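Local coordinates for leucine aminopeptidase 2, chloroplastic (Streptomyces sp. BC16019, PDB 5LHJ), which probably removes N-terminal amino acids from peptides as an M17-family metalloaminopeptidase that uses manganese, and takes part in bottromycin maturation, at residues A283-V291 with V368-S376; V256-S267 with V307-P318. One frame throughout, in Å; residues are numbered along the deposited sequence.

How the contacts relate
Following the chain from the N terminus, the first segment reached is on strand 255-263, after which the chain turns a corner at Thr264 and continues through 265-266. It then passes Asp284 into helix 286-301, which carries it back to strand 306-316; there contact 2 closes its loop, setting 307-318 parallel to 256-267 with the helix as the connection. The chain goes on through helix 345-358 to strand 367-372, whose end meets the start of helix 286-301 in contact 1. The segments alternate, so the two loops cross rather than nest. Strand 255-263 lies between the other two strands in the sheet, and Lys261 reaches from contact 2 to Asp284 and Thr373 of contact 1.

Contact 1 of 2, residues A283-V291 with V368-S376; sequences ADMGGAAAV and VVDVATLTS
Asp284 and Thr373 make the one direct hydrogen bond between the segments: Thr373 OG1 donates to Asp284 OD1 over 2.8 Å, arriving on the anti side of the carboxylate and 24° out of its plane. Chi1 of 51° sets this hydroxyl between the backbone N and carbonyl carbon of Thr373, where it faces the aspartate. Lys261 completes the polar group, with a salt bridge to Asp284 OD1 and a hydrogen bond to the carbonyl of Thr373. Asp284 is a ligand of the first manganese of the M17 site, a metal absent from this chain, and an asparagine in its place would probably weaken that metal's binding and leave Lys261 without its charged mate.

A water bridges the backbones, donating to Asp284 O and accepting from Gly287 N (2.9 Å) and Thr373 N (3.0 Å).

Close backbone packing follows at Gly287, whose CA sits 3.4 Å from Val371 O in a CA-H...O contact; a CB there would collide with that oxygen. One turn on, apolar groups take over. Ala290 CB approaches Val371 CG1 (4.4 Å), while Val291 CG2 and Val371 CG2 meet at 4.1 Å, the two valines lying alongside with their branches running in contrary senses.

Helix 286-301 thus begins over the C-terminal end of strand 367-372, with Val291 also on Leu258 of neighbouring strand 255-263, while Ala372 rests against Leu350 of helix 345-358.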
ATOM      1  N   ALA A 283       4.666  22.121  11.649  1.00 29.13           N
ATOM      2  CA  ALA A 283       5.957  22.098  12.390  1.00 27.37           C
ATOM      3  C   ALA A 283       7.217  22.247  11.510  1.00 24.64           C
ATOM      4  O   ALA A 283       8.377  22.220  11.985  1.00 23.62           O
ATOM      5  CB  ALA A 283       6.052  20.818  13.172  1.00 28.01           C
ATOM      6  N   ASP A 284       7.002  22.432  10.220  1.00 22.33           N
ATOM      7  CA  ASP A 284       8.107  22.595   9.302  1.00 21.60           C
ATOM      8  C   ASP A 284       8.693  24.018   9.275  1.00 19.84           C
ATOM      9  O   ASP A 284       9.487  24.339   8.404  1.00 18.86           O
ATOM     10  CB  ASP A 284       7.742  22.060   7.914  1.00 22.78           C
ATOM     11  CG  ASP A 284       8.180  20.608   7.738  1.00 24.15           C
ATOM     12  OD1 ASP A 284       9.393  20.331   7.897  1.00 25.31           O
ATOM     13  OD2 ASP A 284       7.328  19.740   7.466  1.00 25.13           O
ATOM     14  N   MET A 285       8.328  24.831  10.265  1.00 18.58           N
ATOM     15  CA  MET A 285       8.980  26.140  10.507  1.00 17.97           C
ATOM     16  C   MET A 285       9.792  26.099  11.815  1.00 17.43           C
ATOM     17  O   MET A 285      10.188  27.148  12.340  1.00 17.26           O
ATOM     18  CB  MET A 285       7.944  27.273  10.492  1.00 18.33           C
ATOM     19  CG  MET A 285       6.606  26.988  11.171  1.00 18.65           C
ATOM     20  SD  MET A 285       6.679  26.397  12.864  1.00 19.26           S
ATOM     21  CE  MET A 285       7.225  27.882  13.708  1.00 19.07           C
ATOM     22  N   GLY A 286      10.092  24.888  12.308  1.00 16.61           N
ATOM     23  CA  GLY A 286      10.862  24.707  13.545  1.00 16.45           C
ATOM     24  C   GLY A 286      12.266  25.300  13.480  1.00 16.07           C
ATOM     25  O   GLY A 286      12.789  25.776  14.496  1.00 16.26           O
ATOM     26  N   GLY A 287      12.872  25.290  12.300  1.00 15.54           N
ATOM     27  CA  GLY A 287      14.199  25.890  12.110  1.00 15.53           C
ATOM     28  C   GLY A 287      14.178  27.411  12.229  1.00 15.62           C
ATOM     29  O   GLY A 287      15.011  28.008  12.938  1.00 15.74           O
ATOM     30  N   ALA A 288      13.224  28.033  11.544  1.00 15.34           N
ATOM     31  CA  ALA A 288      12.993  29.478  11.669  1.00 15.66           C
ATOM     32  C   ALA A 288      12.646  29.855  13.110  1.00 15.69           C
ATOM     33  O   ALA A 288      13.140  30.873  13.622  1.00 16.06           O
ATOM     34  CB  ALA A 288      11.893  29.933  10.720  1.00 15.52           C
ATOM     35  N   ALA A 289      11.816  29.048  13.777  1.00 15.68           N
ATOM     36  CA  ALA A 289      11.478  29.290  15.180  1.00 15.81           C
ATOM     37  C   ALA A 289      12.721  29.282  16.073  1.00 15.83           C
ATOM     38  O   ALA A 289      12.857  30.138  16.958  1.00 15.87           O
ATOM     39  CB  ALA A 289      10.471  28.267  15.696  1.00 16.01           C
ATOM     40  N   ALA A 290      13.606  28.319  15.857  1.00 15.50           N
ATOM     41  CA  ALA A 290      14.821  28.199  16.659  1.00 15.77           C
ATOM     42  C   ALA A 290      15.756  29.394  16.450  1.00 15.96           C
ATOM     43  O   ALA A 290      16.314  29.939  17.420  1.00 16.19           O
ATOM     44  CB  ALA A 290      15.554  26.901  16.355  1.00 15.96           C
ATOM     45  N   VAL A 291      15.888  29.817  15.201  1.00 15.82           N
ATOM     46  CA  VAL A 291      16.744  30.951  14.849  1.00 16.34           C
ATOM     47  C   VAL A 291      16.200  32.253  15.434  1.00 16.65           C
ATOM     48  O   VAL A 291      16.959  33.027  16.046  1.00 16.97           O
ATOM     49  CB  VAL A 291      16.957  31.056  13.321  1.00 16.05           C
ATOM     50  CG1 VAL A 291      17.646  32.367  12.919  1.00 16.27           C
ATOM     51  CG2 VAL A 291      17.783  29.874  12.820  1.00 16.12           C
ATOM     52  N   VAL A 368      28.357  30.595   8.480  1.00 21.18           N
ATOM     53  CA  VAL A 368      26.905  30.460   8.275  1.00 20.79           C
ATOM     54  C   VAL A 368      26.417  29.132   8.842  1.00 20.05           C
ATOM     55  O   VAL A 368      26.982  28.091   8.531  1.00 20.22           O
ATOM     56  CB  VAL A 368      26.534  30.557   6.780  1.00 21.17           C
ATOM     57  CG1 VAL A 368      25.036  30.336   6.561  1.00 21.31           C
ATOM     58  CG2 VAL A 368      26.960  31.913   6.232  1.00 21.72           C
ATOM     59  N   VAL A 369      25.365  29.169   9.656  1.00 19.12           N
ATOM     60  CA  VAL A 369      24.756  27.954  10.209  1.00 18.85           C
ATOM     61  C   VAL A 369      23.294  27.932   9.780  1.00 18.46           C
ATOM     62  O   VAL A 369      22.579  28.889  10.026  1.00 18.20           O
ATOM     63  CB  VAL A 369      24.847  27.901  11.746  1.00 19.15           C
ATOM     64  CG1 VAL A 369      24.107  26.672  12.305  1.00 19.43           C
ATOM     65  CG2 VAL A 369      26.302  27.897  12.194  1.00 19.75           C
ATOM     66  N   ASP A 370      22.855  26.855   9.123  1.00 18.10           N
ATOM     67  CA  ASP A 370      21.434  26.706   8.811  1.00 18.13           C
ATOM     68  C   ASP A 370      20.791  25.677   9.728  1.00 17.50           C
ATOM     69  O   ASP A 370      21.446  24.726  10.167  1.00 17.15           O
ATOM     70  CB  ASP A 370      21.182  26.419   7.332  1.00 18.53           C
ATOM     71  CG  ASP A 370      21.405  24.989   6.961  1.00 19.08           C
ATOM     72  OD1 ASP A 370      20.533  24.127   7.282  1.00 19.84           O
ATOM     73  OD2 ASP A 370      22.426  24.720   6.307  1.00 20.19           O
ATOM     74  N   VAL A 371      19.515  25.914  10.032  1.00 16.96           N
ATOM     75  CA  VAL A 371      18.717  25.051  10.891  1.00 16.61           C
ATOM     76  C   VAL A 371      17.403  24.799  10.176  1.00 16.32           C
ATOM     77  O   VAL A 371      16.718  25.749   9.770  1.00 15.80           O
ATOM     78  CB  VAL A 371      18.424  25.712  12.265  1.00 16.93           C
ATOM     79  CG1 VAL A 371      17.755  24.720  13.206  1.00 16.97           C
ATOM     80  CG2 VAL A 371      19.698  26.252  12.897  1.00 17.27           C
ATOM     81  N   ALA A 372      17.056  23.528   9.999  1.00 16.04           N
ATOM     82  CA  ALA A 372      15.897  23.174   9.195  1.00 16.30           C
ATOM     83  C   ALA A 372      15.331  21.824   9.569  1.00 16.78           C
ATOM     84  O   ALA A 372      16.073  20.888   9.859  1.00 16.77           O
ATOM     85  CB  ALA A 372      16.272  23.204   7.716  1.00 16.64           C
ATOM     86  N   THR A 373      14.004  21.732   9.590  1.00 17.29           N
ATOM     87  CA  THR A 373      13.301  20.443   9.664  1.00 17.71           C
ATOM     88  C   THR A 373      13.252  19.895   8.237  1.00 18.41           C
ATOM     89  O   THR A 373      12.255  20.052   7.517  1.00 19.16           O
ATOM     90  CB  THR A 373      11.898  20.620  10.255  1.00 18.10           C
ATOM     91  OG1 THR A 373      11.208  21.659   9.545  1.00 17.96           O
ATOM     92  CG2 THR A 373      11.996  21.009  11.731  1.00 18.28           C
ATOM     93  N   LEU A 374      14.344  19.274   7.809  1.00 18.35           N
ATOM     94  CA  LEU A 374      14.569  19.089   6.381  1.00 18.93           C
ATOM     95  C   LEU A 374      14.142  17.734   5.845  1.00 19.52           C
ATOM     96  O   LEU A 374      13.414  17.695   4.861  1.00 20.18           O
ATOM     97  CB  LEU A 374      16.026  19.403   6.006  1.00 18.96           C
ATOM     98  CG  LEU A 374      16.260  19.856   4.561  1.00 19.01           C
ATOM     99  CD1 LEU A 374      15.510  21.149   4.252  1.00 19.23           C
ATOM    100  CD2 LEU A 374      17.738  20.019   4.293  1.00 18.93           C
ATOM    101  N   THR A 375      14.565  16.636   6.475  1.00 19.84           N
ATOM    102  CA  THR A 375      14.367  15.307   5.879  1.00 20.45           C
ATOM    103  C   THR A 375      13.798  14.301   6.846  1.00 21.74           C
ATOM    104  O   THR A 375      14.157  14.306   8.019  1.00 22.32           O
ATOM    105  CB  THR A 375      15.678  14.722   5.312  1.00 20.72           C
ATOM    106  OG1 THR A 375      16.603  14.424   6.378  1.00 20.36           O
ATOM    107  CG2 THR A 375      16.295  15.688   4.333  1.00 20.44           C
ATOM    108  N   SER A 376      12.951  13.420   6.334  1.00 22.69           N
ATOM    109  CA  SER A 376      12.372  12.349   7.137  1.00 24.54           C
ATOM    110  C   SER A 376      13.308  11.151   7.229  1.00 25.49           C
ATOM    111  O   SER A 376      13.180  10.353   8.151  1.00 27.34           O
ATOM    112  CB  SER A 376      11.029  11.925   6.562  1.00 25.64           C
ATOM    113  OG  SER A 376      11.184  11.504   5.211  1.00 26.88           O
TER
HETATM  114  O   HOH W   1      12.250  24.180   9.706  1.00 15.39           O

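Contact 2 of 2, residues V256-S267 with V307-P318; sequences VGLVGKGVTFDS and VRGHLPLAENMP
Val256 to Val259 pair with Val307 to His310 as a parallel ladder: Val256 O takes Arg308 N, Leu258 N gives to Arg308 O (2.7 Å), Leu258 O takes His310 N, and Gly260 N adds a last bond to His310 O. The His310 ring turns an edge to Leu258 O, with CD2 3.3 Å from that oxygen; its ND1 is hydrogen-bonded to Glu242 and to Tyr240.

At Pro312, which has no N-H, Gly260 O meets the ring carbon CD instead. Pairing resumes with a weak bond from Gly262 N to Pro312 O, then Ala314 N to Gly262 O and Thr264 N to Ala314 O. The two strands and helix 286-301 form a right-handed beta-alpha-beta crossover in the catalytic domain, and the corner at Thr264 leads on to manganese ligand Asp266.

Past the corner, Asn316 N gives to Phe265 O, and Asn316 O accepts from both Ser267 N (3.0 Å) and Ser267 OG (2.9 Å). Asp266 and Asn316 run alongside in the same direction, flat ends 21° apart, and ND2 donates to OD1 at 3.0 Å from above the carboxylate plane; ND2 also bonds to Thr342 O, and Asp266 OD2 forms a salt bridge with Lys273. Met317 SD makes a Met-aromatic contact at the Phe265 ring edge. Glu315 OE1 is hydrogen-bonded to Ser234; OE2 forms a salt bridge with Arg324 of a second subunit and accepts from a water that also meets Thr264 OG1.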
ATOM      1  N   VAL A 256      28.236  36.164  12.484  1.00 24.84           N
ATOM      2  CA  VAL A 256      27.646  34.845  12.230  1.00 23.16           C
ATOM      3  C   VAL A 256      26.286  35.015  11.549  1.00 22.08           C
ATOM      4  O   VAL A 256      25.453  35.814  11.994  1.00 21.46           O
ATOM      5  CB  VAL A 256      27.489  34.049  13.554  1.00 23.39           C
ATOM      6  CG1 VAL A 256      26.806  32.694  13.321  1.00 23.21           C
ATOM      7  CG2 VAL A 256      28.846  33.846  14.216  1.00 23.96           C
ATOM      8  N   GLY A 257      26.073  34.265  10.464  1.00 20.76           N
ATOM      9  CA  GLY A 257      24.788  34.195   9.776  1.00 20.08           C
ATOM     10  C   GLY A 257      24.047  32.932  10.175  1.00 19.37           C
ATOM     11  O   GLY A 257      24.634  31.859  10.140  1.00 19.46           O
ATOM     12  N   LEU A 258      22.781  33.068  10.575  1.00 18.49           N
ATOM     13  CA  LEU A 258      21.908  31.932  10.879  1.00 18.26           C
ATOM     14  C   LEU A 258      20.776  31.916   9.857  1.00 17.91           C
ATOM     15  O   LEU A 258      20.128  32.942   9.631  1.00 18.14           O
ATOM     16  CB  LEU A 258      21.290  32.044  12.283  1.00 18.07           C
ATOM     17  CG  LEU A 258      22.250  32.164  13.472  1.00 18.43           C
ATOM     18  CD1 LEU A 258      21.478  32.292  14.775  1.00 18.60           C
ATOM     19  CD2 LEU A 258      23.206  30.976  13.515  1.00 18.52           C
ATOM     20  N   VAL A 259      20.543  30.761   9.245  1.00 17.42           N
ATOM     21  CA  VAL A 259      19.502  30.604   8.242  1.00 17.38           C
ATOM     22  C   VAL A 259      18.492  29.602   8.787  1.00 17.46           C
ATOM     23  O   VAL A 259      18.872  28.480   9.107  1.00 17.74           O
ATOM     24  CB  VAL A 259      20.077  30.089   6.903  1.00 17.46           C
ATOM     25  CG1 VAL A 259      18.962  29.857   5.890  1.00 17.41           C
ATOM     26  CG2 VAL A 259      21.104  31.071   6.360  1.00 17.68           C
ATOM     27  N   GLY A 260      17.218  29.993   8.876  1.00 17.18           N
ATOM     28  CA  GLY A 260      16.178  29.119   9.436  1.00 16.99           C
ATOM     29  C   GLY A 260      15.022  28.868   8.488  1.00 17.15           C
ATOM     30  O   GLY A 260      14.397  29.824   8.024  1.00 17.29           O
ATOM     31  N   LYS A 261      14.726  27.596   8.212  1.00 16.66           N
ATOM     32  CA  LYS A 261      13.619  27.217   7.322  1.00 16.98           C
ATOM     33  C   LYS A 261      12.259  27.512   7.956  1.00 16.53           C
ATOM     34  O   LYS A 261      11.934  26.951   8.999  1.00 16.09           O
ATOM     35  CB  LYS A 261      13.700  25.726   6.948  1.00 17.58           C
ATOM     36  CG  LYS A 261      12.537  25.180   6.109  1.00 18.26           C
ATOM     37  CD  LYS A 261      12.529  23.647   6.083  1.00 19.20           C
ATOM     38  CE  LYS A 261      11.177  23.130   5.632  1.00 20.31           C
ATOM     39  NZ  LYS A 261      11.137  21.663   5.535  1.00 21.61           N
ATOM     40  N   GLY A 262      11.475  28.384   7.312  1.00 16.47           N
ATOM     41  CA  GLY A 262      10.171  28.789   7.829  1.00 16.75           C
ATOM     42  C   GLY A 262       8.969  28.395   6.987  1.00 16.85           C
ATOM     43  O   GLY A 262       8.139  29.248   6.659  1.00 17.33           O
ATOM     44  N   VAL A 263       8.823  27.107   6.684  1.00 16.81           N
ATOM     45  CA  VAL A 263       7.633  26.657   5.959  1.00 17.11           C
ATOM     46  C   VAL A 263       6.523  26.477   6.992  1.00 17.13           C
ATOM     47  O   VAL A 263       6.534  25.536   7.767  1.00 17.03           O
ATOM     48  CB  VAL A 263       7.884  25.385   5.113  1.00 17.11           C
ATOM     49  CG1 VAL A 263       6.605  24.947   4.401  1.00 17.49           C
ATOM     50  CG2 VAL A 263       8.972  25.667   4.092  1.00 17.41           C
ATOM     51  N   THR A 264       5.579  27.413   7.006  1.00 17.35           N
ATOM     52  CA  THR A 264       4.545  27.462   8.025  1.00 17.74           C
ATOM     53  C   THR A 264       3.473  26.385   7.882  1.00 18.18           C
ATOM     54  O   THR A 264       2.849  26.003   8.870  1.00 18.22           O
ATOM     55  CB  THR A 264       3.891  28.852   8.099  1.00 18.30           C
ATOM     56  OG1 THR A 264       3.274  29.175   6.845  1.00 18.66           O
ATOM     57  CG2 THR A 264       4.960  29.904   8.431  1.00 18.49           C
ATOM     58  N   PHE A 265       3.255  25.911   6.659  1.00 18.15           N
ATOM     59  CA  PHE A 265       2.443  24.729   6.437  1.00 18.29           C
ATOM     60  C   PHE A 265       2.979  23.998   5.213  1.00 18.33           C
ATOM     61  O   PHE A 265       3.133  24.602   4.155  1.00 17.68           O
ATOM     62  CB  PHE A 265       0.967  25.071   6.244  1.00 18.81           C
ATOM     63  CG  PHE A 265       0.112  23.856   6.073  1.00 18.91           C
ATOM     64  CD1 PHE A 265      -0.150  23.025   7.148  1.00 19.63           C
ATOM     65  CD2 PHE A 265      -0.334  23.494   4.822  1.00 19.81           C
ATOM     66  CE1 PHE A 265      -0.883  21.863   6.981  1.00 20.08           C
ATOM     67  CE2 PHE A 265      -1.085  22.342   4.640  1.00 20.16           C
ATOM     68  CZ  PHE A 265      -1.347  21.521   5.711  1.00 19.98           C
ATOM     69  N   ASP A 266       3.281  22.710   5.382  1.00 18.64           N
ATOM     70  CA  ASP A 266       3.779  21.879   4.299  1.00 18.92           C
ATOM     71  C   ASP A 266       2.843  20.682   4.073  1.00 19.41           C
ATOM     72  O   ASP A 266       2.862  19.711   4.836  1.00 19.53           O
ATOM     73  CB  ASP A 266       5.194  21.405   4.616  1.00 19.03           C
ATOM     74  CG  ASP A 266       5.744  20.475   3.567  1.00 19.65           C
ATOM     75  OD1 ASP A 266       5.253  20.499   2.421  1.00 19.06           O
ATOM     76  OD2 ASP A 266       6.658  19.700   3.905  1.00 20.50           O
ATOM     77  N   SER A 267       2.067  20.754   2.996  1.00 19.46           N
ATOM     78  CA  SER A 267       1.186  19.671   2.584  1.00 20.00           C
ATOM     79  C   SER A 267       1.888  18.629   1.720  1.00 19.65           C
ATOM     80  O   SER A 267       1.254  17.644   1.349  1.00 20.32           O
ATOM     81  CB  SER A 267       0.036  20.232   1.739  1.00 20.57           C
ATOM     82  OG  SER A 267       0.525  20.527   0.444  1.00 21.66           O
ATOM     83  N   VAL A 307      25.270  38.908  14.934  1.00 25.63           N
ATOM     84  CA  VAL A 307      24.524  37.746  14.429  1.00 24.62           C
ATOM     85  C   VAL A 307      23.375  38.215  13.543  1.00 24.85           C
ATOM     86  O   VAL A 307      22.563  39.044  13.952  1.00 23.92           O
ATOM     87  CB  VAL A 307      23.985  36.855  15.572  1.00 23.89           C
ATOM     88  CG1 VAL A 307      23.403  35.561  15.005  1.00 23.11           C
ATOM     89  CG2 VAL A 307      25.087  36.536  16.573  1.00 23.98           C
ATOM     90  N   ARG A 308      23.313  37.664  12.332  1.00 22.77           N
ATOM     91  CA  ARG A 308      22.244  37.951  11.390  1.00 24.83           C
ATOM     92  C   ARG A 308      21.397  36.703  11.145  1.00 23.47           C
ATOM     93  O   ARG A 308      21.936  35.674  10.752  1.00 24.34           O
ATOM     94  CB  ARG A 308      22.853  38.438  10.083  1.00 28.00           C
ATOM     95  CG  ARG A 308      21.926  38.428   8.876  1.00 31.51           C
ATOM     96  CD  ARG A 308      20.881  39.522   8.827  1.00 33.74           C
ATOM     97  NE  ARG A 308      21.494  40.853   8.663  1.00 38.25           N
ATOM     98  CZ  ARG A 308      22.022  41.339   7.541  1.00 41.11           C
ATOM     99  NH1 ARG A 308      22.059  40.614   6.421  1.00 42.92           N
ATOM    100  NH2 ARG A 308      22.540  42.573   7.549  1.00 43.76           N
ATOM    101  N   GLY A 309      20.086  36.829  11.319  1.00 21.39           N
ATOM    102  CA  GLY A 309      19.115  35.793  10.958  1.00 20.05           C
ATOM    103  C   GLY A 309      18.539  36.027   9.572  1.00 19.44           C
ATOM    104  O   GLY A 309      18.267  37.179   9.200  1.00 19.76           O
ATOM    105  N   HIS A 310      18.362  34.948   8.813  1.00 17.95           N
ATOM    106  CA  HIS A 310      17.853  34.972   7.445  1.00 17.72           C
ATOM    107  C   HIS A 310      16.719  33.952   7.398  1.00 17.23           C
ATOM    108  O   HIS A 310      16.960  32.756   7.612  1.00 16.74           O
ATOM    109  CB  HIS A 310      18.944  34.563   6.443  1.00 18.05           C
ATOM    110  CG  HIS A 310      20.242  35.302   6.592  1.00 18.65           C
ATOM    111  ND1 HIS A 310      20.570  36.391   5.816  1.00 19.59           N
ATOM    112  CD2 HIS A 310      21.314  35.072   7.384  1.00 18.83           C
ATOM    113  CE1 HIS A 310      21.780  36.814   6.137  1.00 19.76           C
ATOM    114  NE2 HIS A 310      22.258  36.022   7.078  1.00 19.91           N
ATOM    115  N   LEU A 311      15.492  34.422   7.166  1.00 16.83           N
ATOM    116  CA  LEU A 311      14.276  33.634   7.431  1.00 16.69           C
ATOM    117  C   LEU A 311      13.283  33.639   6.253  1.00 16.19           C
ATOM    118  O   LEU A 311      12.433  34.524   6.150  1.00 16.32           O
ATOM    119  CB  LEU A 311      13.588  34.149   8.704  1.00 17.08           C
ATOM    120  CG  LEU A 311      14.505  34.146   9.946  1.00 17.54           C
ATOM    121  CD1 LEU A 311      14.122  35.206  10.945  1.00 17.92           C
ATOM    122  CD2 LEU A 311      14.570  32.760  10.569  1.00 17.20           C
ATOM    123  N   PRO A 312      13.380  32.636   5.357  1.00 15.93           N
ATOM    124  CA  PRO A 312      12.382  32.469   4.295  1.00 15.80           C
ATOM    125  C   PRO A 312      11.118  31.783   4.815  1.00 15.93           C
ATOM    126  O   PRO A 312      11.205  30.701   5.431  1.00 15.94           O
ATOM    127  CB  PRO A 312      13.111  31.592   3.280  1.00 15.72           C
ATOM    128  CG  PRO A 312      14.037  30.754   4.109  1.00 15.54           C
ATOM    129  CD  PRO A 312      14.460  31.636   5.258  1.00 15.64           C
ATOM    130  N   LEU A 313       9.968  32.412   4.570  1.00 15.78           N
ATOM    131  CA  LEU A 313       8.678  31.981   5.105  1.00 16.00           C
ATOM    132  C   LEU A 313       7.694  31.726   3.970  1.00 15.89           C
ATOM    133  O   LEU A 313       7.503  32.583   3.118  1.00 15.72           O
ATOM    134  CB  LEU A 313       8.115  33.055   6.047  1.00 16.29           C
ATOM    135  CG  LEU A 313       9.063  33.703   7.056  1.00 16.46           C
ATOM    136  CD1 LEU A 313       8.305  34.707   7.914  1.00 16.85           C
ATOM    137  CD2 LEU A 313       9.711  32.681   7.966  1.00 16.35           C
ATOM    138  N   ALA A 314       7.066  30.554   3.961  1.00 16.19           N
ATOM    139  CA  ALA A 314       6.110  30.197   2.903  1.00 16.59           C
ATOM    140  C   ALA A 314       5.240  29.023   3.307  1.00 16.88           C
ATOM    141  O   ALA A 314       5.547  28.324   4.268  1.00 16.54           O
ATOM    142  CB  ALA A 314       6.849  29.873   1.608  1.00 16.81           C
ATOM    143  N   GLU A 315       4.143  28.827   2.577  1.00 17.34           N
ATOM    144  CA  GLU A 315       3.371  27.582   2.627  1.00 17.71           C
ATOM    145  C   GLU A 315       3.643  26.759   1.365  1.00 17.81           C
ATOM    146  O   GLU A 315       3.865  27.326   0.309  1.00 17.85           O
ATOM    147  CB  GLU A 315       1.872  27.839   2.701  1.00 18.34           C
ATOM    148  CG  GLU A 315       1.342  28.483   3.968  1.00 19.03           C
ATOM    149  CD  GLU A 315      -0.183  28.498   4.018  1.00 19.67           C
ATOM    150  OE1 GLU A 315      -0.843  28.382   2.951  1.00 20.07           O
ATOM    151  OE2 GLU A 315      -0.743  28.632   5.127  1.00 20.42           O
ATOM    152  N   ASN A 316       3.624  25.435   1.489  1.00 17.27           N
ATOM    153  CA  ASN A 316       3.717  24.519   0.345  1.00 17.62           C
ATOM    154  C   ASN A 316       2.350  23.831   0.174  1.00 18.01           C
ATOM    155  O   ASN A 316       2.004  22.940   0.955  1.00 18.06           O
ATOM    156  CB  ASN A 316       4.826  23.489   0.603  1.00 17.56           C
ATOM    157  CG  ASN A 316       5.119  22.601  -0.608  1.00 17.91           C
ATOM    158  OD1 ASN A 316       4.813  22.953  -1.740  1.00 18.27           O
ATOM    159  ND2 ASN A 316       5.732  21.459  -0.364  1.00 17.57           N
ATOM    160  N   MET A 317       1.569  24.264  -0.820  1.00 18.35           N
ATOM    161  CA  MET A 317       0.181  23.813  -1.002  1.00 19.31           C
ATOM    162  C   MET A 317      -0.059  23.304  -2.423  1.00 18.89           C
ATOM    163  O   MET A 317       0.568  23.795  -3.353  1.00 18.51           O
ATOM    164  CB  MET A 317      -0.790  24.985  -0.750  1.00 20.72           C
ATOM    165  CG  MET A 317      -0.842  25.531   0.670  1.00 21.87           C
ATOM    166  SD  MET A 317      -1.752  24.425   1.754  1.00 24.25           S
ATOM    167  CE  MET A 317      -3.407  25.097   1.705  1.00 24.01           C
ATOM    168  N   PRO A 318      -0.985  22.338  -2.600  1.00 18.81           N
ATOM    169  CA  PRO A 318      -1.436  22.001  -3.950  1.00 18.87           C
ATOM    170  C   PRO A 318      -2.457  23.042  -4.432  1.00 18.75           C
ATOM    171  O   PRO A 318      -3.215  23.604  -3.629  1.00 19.12           O
ATOM    172  CB  PRO A 318      -2.104  20.640  -3.752  1.00 19.32           C
ATOM    173  CG  PRO A 318      -2.728  20.758  -2.401  1.00 19.43           C
ATOM    174  CD  PRO A 318      -1.831  21.683  -1.586  1.00 19.15           C
TER
HETATM  175  O   HOH W   2       0.697  28.857   7.389  1.00 22.99           O